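Anthranilate-CoA ligase (Stigmatella aurantiaca, PDB 4WV3) belongs to the ANL clan of AMP-binding enzymes, with a large N-terminal portion followed by a small C-terminal domain. Local coordinates at residues Y9-D14 against A162-E167; A45-N50 against Q155-E160. One frame throughout, in Å; residues are numbered along the deposited sequence.

Interaction 1 (Y9-D14 against A162-E167); sequences YYNAVD and AQSHRE
The ring of H165 turns an edge toward one face of Y9 in an edge-to-face pair, with centroids 5.6 Å apart and planes at 59°. At the rim of the tyrosine ring, near its plane, lies the carbonyl of Q163, whose O is 3.7 Å from Y9 CD2. The imidazole is itself held by its edge: E167 N donates to H165 ND1 in the ring plane (3.0 Å), so the ring's rotation is set from within its own segment.

Deeper in, S164 carries the polar part of the contact. Its OG sits between the backbone N and the carbonyl carbon, and from there S164 OG donates to Y10 O (2.8 Å), approaching 46° out of the carbonyl plane. S164 OG also accepts a weak, bent bond from N11 ND2 (3.2 Å). A small hydroxyl that can give and take suits this buried spot. N11 uses both ends of its amide: N11 OD1 caps V13 N along a lone pair (3.0 Å), just ahead of helix 14-17, while ND2 also donates to V81 O. Alongside, Y10 CB packs on R166 CB at 3.7 Å.

Because ND1 accepts the N-H of E167, it is probably unprotonated, consistent with a neutral imidazole carrying its proton on NE2. The buried S164 hydroxyl meanwhile donates one good bond and accepts one weak one.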
loop_
_atom_site.group_PDB
_atom_site.type_symbol
_atom_site.label_atom_id
_atom_site.label_comp_id
_atom_site.label_asym_id
_atom_site.label_seq_id
_atom_site.Cartn_x
_atom_site.Cartn_y
_atom_site.Cartn_z
ATOM N N TYR A 9 25.224 12.202 5.924
ATOM C CA TYR A 9 25.235 11.660 4.575
ATOM C C TYR A 9 24.904 10.172 4.605
ATOM O O TYR A 9 25.699 9.353 5.070
ATOM C CB TYR A 9 26.585 11.906 3.904
ATOM C CG TYR A 9 26.814 13.355 3.536
ATOM C CD1 TYR A 9 27.335 14.252 4.458
ATOM C CD2 TYR A 9 26.501 13.826 2.268
ATOM C CE1 TYR A 9 27.542 15.577 4.128
ATOM C CE2 TYR A 9 26.703 15.150 1.927
ATOM C CZ TYR A 9 27.226 16.021 2.861
ATOM O OH TYR A 9 27.431 17.339 2.527
ATOM N N TYR A 10 23.718 9.833 4.112
ATOM C CA TYR A 10 23.227 8.464 4.159
ATOM C C TYR A 10 22.635 8.050 2.819
ATOM O O TYR A 10 22.007 8.854 2.129
ATOM C CB TYR A 10 22.179 8.322 5.267
ATOM C CG TYR A 10 21.492 6.975 5.315
ATOM C CD1 TYR A 10 22.065 5.905 5.991
ATOM C CD2 TYR A 10 20.264 6.777 4.695
ATOM C CE1 TYR A 10 21.439 4.673 6.040
ATOM C CE2 TYR A 10 19.630 5.549 4.738
ATOM C CZ TYR A 10 20.222 4.501 5.413
ATOM O OH TYR A 10 19.596 3.277 5.460
ATOM N N ASN A 11 22.846 6.791 2.452
ATOM C CA ASN A 11 22.239 6.234 1.251
ATOM C C ASN A 11 21.388 5.021 1.607
ATOM O O ASN A 11 21.816 4.156 2.372
ATOM C CB ASN A 11 23.308 5.858 0.223
ATOM C CG ASN A 11 22.738 5.666 -1.169
ATOM O OD1 ASN A 11 22.097 4.655 -1.456
ATOM N ND2 ASN A 11 22.974 6.635 -2.046
ATOM N N ALA A 12 20.183 4.960 1.048
ATOM C CA ALA A 12 19.224 3.911 1.380
ATOM C C ALA A 12 19.647 2.529 0.885
ATOM O O ALA A 12 19.001 1.530 1.195
ATOM C CB ALA A 12 17.843 4.270 0.848
ATOM N N VAL A 13 20.733 2.471 0.120
ATOM C CA VAL A 13 21.271 1.192 -0.326
ATOM C C VAL A 13 21.859 0.439 0.867
ATOM O O VAL A 13 22.112 -0.765 0.798
ATOM C CB VAL A 13 22.340 1.368 -1.426
ATOM C CG1 VAL A 13 23.649 1.857 -0.827
ATOM C CG2 VAL A 13 22.549 0.064 -2.186
ATOM N N ASP A 14 22.060 1.157 1.969
ATOM C CA ASP A 14 22.549 0.553 3.201
ATOM C C ASP A 14 21.543 -0.447 3.761
ATOM O O ASP A 14 21.918 -1.369 4.480
ATOM C CB ASP A 14 22.860 1.628 4.244
ATOM C CG ASP A 14 23.417 1.045 5.526
ATOM O OD1 ASP A 14 24.612 0.680 5.546
ATOM O OD2 ASP A 14 22.660 0.953 6.514
ATOM N N ALA A 162 26.720 6.809 -3.906
ATOM C CA ALA A 162 26.775 8.252 -4.103
ATOM C C ALA A 162 26.775 8.991 -2.768
ATOM O O ALA A 162 26.157 8.546 -1.801
ATOM C CB ALA A 162 25.614 8.713 -4.968
ATOM N N GLN A 163 27.473 10.122 -2.724
ATOM C CA GLN A 163 27.552 10.929 -1.512
ATOM C C GLN A 163 26.250 11.690 -1.293
ATOM O O GLN A 163 26.220 12.920 -1.341
ATOM C CB GLN A 163 28.724 11.907 -1.601
ATOM C CG GLN A 163 30.054 11.253 -1.939
ATOM C CD GLN A 163 31.160 12.266 -2.161
ATOM O OE1 GLN A 163 31.070 13.411 -1.716
ATOM N NE2 GLN A 163 32.211 11.851 -2.860
ATOM N N SER A 164 25.175 10.950 -1.049
ATOM C CA SER A 164 23.855 11.545 -0.897
ATOM C C SER A 164 23.597 12.002 0.532
ATOM O O SER A 164 23.919 11.298 1.491
ATOM C CB SER A 164 22.771 10.553 -1.327
ATOM O OG SER A 164 22.795 9.389 -0.519
ATOM N N HIS A 165 23.020 13.192 0.665
ATOM C CA HIS A 165 22.558 13.674 1.956
ATOM C C HIS A 165 21.409 12.769 2.374
ATOM O O HIS A 165 20.698 12.236 1.521
ATOM C CB HIS A 165 22.074 15.118 1.828
ATOM C CG HIS A 165 21.941 15.836 3.137
ATOM N ND1 HIS A 165 20.895 15.617 4.005
ATOM C CD2 HIS A 165 22.718 16.784 3.713
ATOM C CE1 HIS A 165 21.037 16.392 5.067
ATOM N NE2 HIS A 165 22.135 17.109 4.914
ATOM N N ARG A 166 21.222 12.583 3.676
ATOM C CA ARG A 166 20.148 11.715 4.149
ATOM C C ARG A 166 18.774 12.305 3.835
ATOM O O ARG A 166 17.762 11.607 3.886
ATOM C CB ARG A 166 20.285 11.421 5.645
ATOM C CG ARG A 166 20.060 12.614 6.557
ATOM C CD ARG A 166 19.943 12.162 8.006
ATOM N NE ARG A 166 19.699 13.273 8.921
ATOM C CZ ARG A 166 20.561 13.685 9.845
ATOM N NH1 ARG A 166 21.729 13.072 9.989
ATOM N NH2 ARG A 166 20.251 14.705 10.634
ATOM N N GLU A 167 18.748 13.590 3.496
ATOM C CA GLU A 167 17.504 14.272 3.163
ATOM C C GLU A 167 17.282 14.363 1.654
ATOM O O GLU A 167 16.252 14.864 1.203
ATOM C CB GLU A 167 17.477 15.665 3.789
ATOM C CG GLU A 167 17.627 15.655 5.300
ATOM C CD GLU A 167 17.601 17.045 5.899
ATOM O OE1 GLU A 167 17.225 17.997 5.181
ATOM O OE2 GLU A 167 17.958 17.185 7.088
#

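Interaction 2 (A45-N50 against Q155-E160); sequences ANQVGN and QPTTLE
N46, Q47 and N50 all place CG anti to the carbonyl carbon and beside the backbone N, with chi1 close to -70°, so three carboxamides leave helix 38-54 on the side where 155-160 passes. Q47 then runs extended beyond CG, whereas Q155, coming from the loop, is bent at chi2 (-65°) and folds back over the helix.

N50 is the most heavily used. Both hydrogens of N50 ND2 are spent, one on T158 O at 2.9 Å in a nearly straight bond (164°), the other on P156 O at 3.1 Å. Both acceptors lie in the amide plane, although ND2 stands above the plane of each carbonyl, and this double grip fixes the rotation of the amide. Its OD1 accepts from a water that also gives a weak bond to T158 O. One turn earlier, N46 ND2 reaches T157 O at 2.9 Å, while its OD1 is taken by K82 NZ. Q47 NE2 meets Q155 O at 2.9 Å, within the carbonyl plane, and its chain runs side by side with T157. Asparagine and glutamine suit these places because their NH2 groups can donate to backbone carbonyls of a segment with no regular secondary structure.

Carbon atoms pack around these bonds. L159 CD2 makes an apolar contact 3.8 Å from G49 CA, an approach possible because glycine carries no side chain there. The side chains of L159 and N46 cross obliquely, L159 CB lying near N46 OD1. P156 CG lies 3.5 Å from N50 ND2, and Q155 CB rests against Q47 O at 3.6 Å.

The result is an irregular loop tied to a helix flank by side-chain amides spaced at i, i+1 and i+4, a packing contact within the AMP-binding family region.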
loop_
_atom_site.group_PDB
_atom_site.type_symbol
_atom_site.label_atom_id
_atom_site.label_comp_id
_atom_site.label_asym_id
_atom_site.label_seq_id
_atom_site.Cartn_x
_atom_site.Cartn_y
_atom_site.Cartn_z
ATOM N N ALA A 45 22.770 -5.297 -8.452
ATOM C CA ALA A 45 22.409 -3.899 -8.246
ATOM C C ALA A 45 23.563 -2.981 -8.636
ATOM O O ALA A 45 23.351 -1.916 -9.217
ATOM C CB ALA A 45 22.003 -3.660 -6.801
ATOM N N ASN A 46 24.782 -3.400 -8.313
ATOM C CA ASN A 46 25.969 -2.638 -8.680
ATOM C C ASN A 46 26.179 -2.622 -10.189
ATOM O O ASN A 46 26.702 -1.656 -10.744
ATOM C CB ASN A 46 27.208 -3.191 -7.975
ATOM C CG ASN A 46 27.173 -2.967 -6.477
ATOM O OD1 ASN A 46 26.476 -2.077 -5.990
ATOM N ND2 ASN A 46 27.928 -3.771 -5.738
ATOM N N GLN A 47 25.762 -3.699 -10.847
ATOM C CA GLN A 47 25.807 -3.768 -12.301
ATOM C C GLN A 47 24.773 -2.827 -12.905
ATOM O O GLN A 47 25.037 -2.163 -13.907
ATOM C CB GLN A 47 25.565 -5.199 -12.782
ATOM C CG GLN A 47 26.716 -6.149 -12.497
ATOM C CD GLN A 47 26.467 -7.542 -13.037
ATOM O OE1 GLN A 47 25.382 -8.100 -12.873
ATOM N NE2 GLN A 47 27.473 -8.109 -13.693
ATOM N N VAL A 48 23.598 -2.776 -12.285
ATOM C CA VAL A 48 22.539 -1.871 -12.713
ATOM C C VAL A 48 22.985 -0.421 -12.563
ATOM O O VAL A 48 22.817 0.387 -13.477
ATOM C CB VAL A 48 21.240 -2.100 -11.913
ATOM C CG1 VAL A 48 20.248 -0.970 -12.154
ATOM C CG2 VAL A 48 20.625 -3.443 -12.276
ATOM N N GLY A 49 23.563 -0.101 -11.408
ATOM C CA GLY A 49 24.074 1.231 -11.146
ATOM C C GLY A 49 25.130 1.652 -12.151
ATOM O O GLY A 49 25.106 2.774 -12.656
ATOM N N ASN A 50 26.059 0.747 -12.443
ATOM C CA ASN A 50 27.088 0.998 -13.447
ATOM C C ASN A 50 26.507 1.126 -14.852
ATOM O O ASN A 50 26.943 1.965 -15.640
ATOM C CB ASN A 50 28.150 -0.103 -13.419
ATOM C CG ASN A 50 29.115 0.045 -12.261
ATOM O OD1 ASN A 50 29.518 1.154 -11.913
ATOM N ND2 ASN A 50 29.490 -1.076 -11.655
ATOM N N GLN A 155 28.920 -5.037 -17.208
ATOM C CA GLN A 155 29.163 -4.153 -16.073
ATOM C C GLN A 155 29.765 -4.890 -14.879
ATOM O O GLN A 155 29.345 -6.000 -14.553
ATOM C CB GLN A 155 27.871 -3.445 -15.655
ATOM C CG GLN A 155 27.250 -2.586 -16.745
ATOM C CD GLN A 155 28.115 -1.401 -17.128
ATOM O OE1 GLN A 155 29.037 -1.025 -16.402
ATOM N NE2 GLN A 155 27.819 -0.801 -18.275
ATOM N N PRO A 156 30.757 -4.267 -14.222
ATOM C CA PRO A 156 31.403 -4.843 -13.037
ATOM C C PRO A 156 30.445 -4.919 -11.853
ATOM O O PRO A 156 29.447 -4.199 -11.821
ATOM C CB PRO A 156 32.536 -3.854 -12.744
ATOM C CG PRO A 156 32.093 -2.575 -13.357
ATOM C CD PRO A 156 31.335 -2.964 -14.588
ATOM N N THR A 157 30.752 -5.783 -10.891
ATOM C CA THR A 157 29.878 -5.995 -9.742
ATOM C C THR A 157 30.232 -5.082 -8.572
ATOM O O THR A 157 29.672 -5.209 -7.484
ATOM C CB THR A 157 29.921 -7.458 -9.270
ATOM O OG1 THR A 157 31.257 -7.797 -8.878
ATOM C CG2 THR A 157 29.474 -8.388 -10.387
ATOM N N THR A 158 31.166 -4.164 -8.801
ATOM C CA THR A 158 31.556 -3.205 -7.775
ATOM C C THR A 158 31.072 -1.800 -8.122
ATOM O O THR A 158 31.053 -1.408 -9.290
ATOM C CB THR A 158 33.081 -3.187 -7.559
ATOM O OG1 THR A 158 33.740 -2.914 -8.801
ATOM C CG2 THR A 158 33.557 -4.527 -7.022
ATOM N N LEU A 159 30.678 -1.050 -7.098
ATOM C CA LEU A 159 30.167 0.301 -7.283
ATOM C C LEU A 159 30.270 1.091 -5.984
ATOM O O LEU A 159 30.036 0.553 -4.903
ATOM C CB LEU A 159 28.711 0.258 -7.753
ATOM C CG LEU A 159 27.996 1.598 -7.941
ATOM C CD1 LEU A 159 28.670 2.419 -9.027
ATOM C CD2 LEU A 159 26.524 1.385 -8.259
ATOM N N GLU A 160 30.627 2.366 -6.093
ATOM C CA GLU A 160 30.674 3.244 -4.932
ATOM C C GLU A 160 29.345 3.970 -4.764
ATOM O O GLU A 160 28.815 4.537 -5.720
ATOM C CB GLU A 160 31.811 4.259 -5.063
ATOM C CG GLU A 160 33.208 3.661 -4.975
ATOM C CD GLU A 160 33.616 3.314 -3.554
ATOM O OE1 GLU A 160 32.810 3.533 -2.625
ATOM O OE2 GLU A 160 34.751 2.827 -3.366
HETATM O O HOH W 1 32.154 1.502 -10.791
#

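Overall arrangement
The loop between helix 148-152 and strand 169-175 supplies one side of both contacts. Its first part, 155-160, is fastened to helix 38-54 in interaction 2; its second, 162-167, meets the N-terminal segment 9-14 in interaction 1, about 17 Å away between centres. The end of helix 71-83 borders both contacts, and there the backbone of K82 pairs with that of A162. The two contacts lie on the same side of the chain's centre, their own centres about 24 Å and 30 Å from it. The residues lining the pocket of 5'-o-[(s)-[(2-aminobenzoyl)oxy](hydroxy)phosphoryl]adenosine begin only at 175, so neither contact forms part of it.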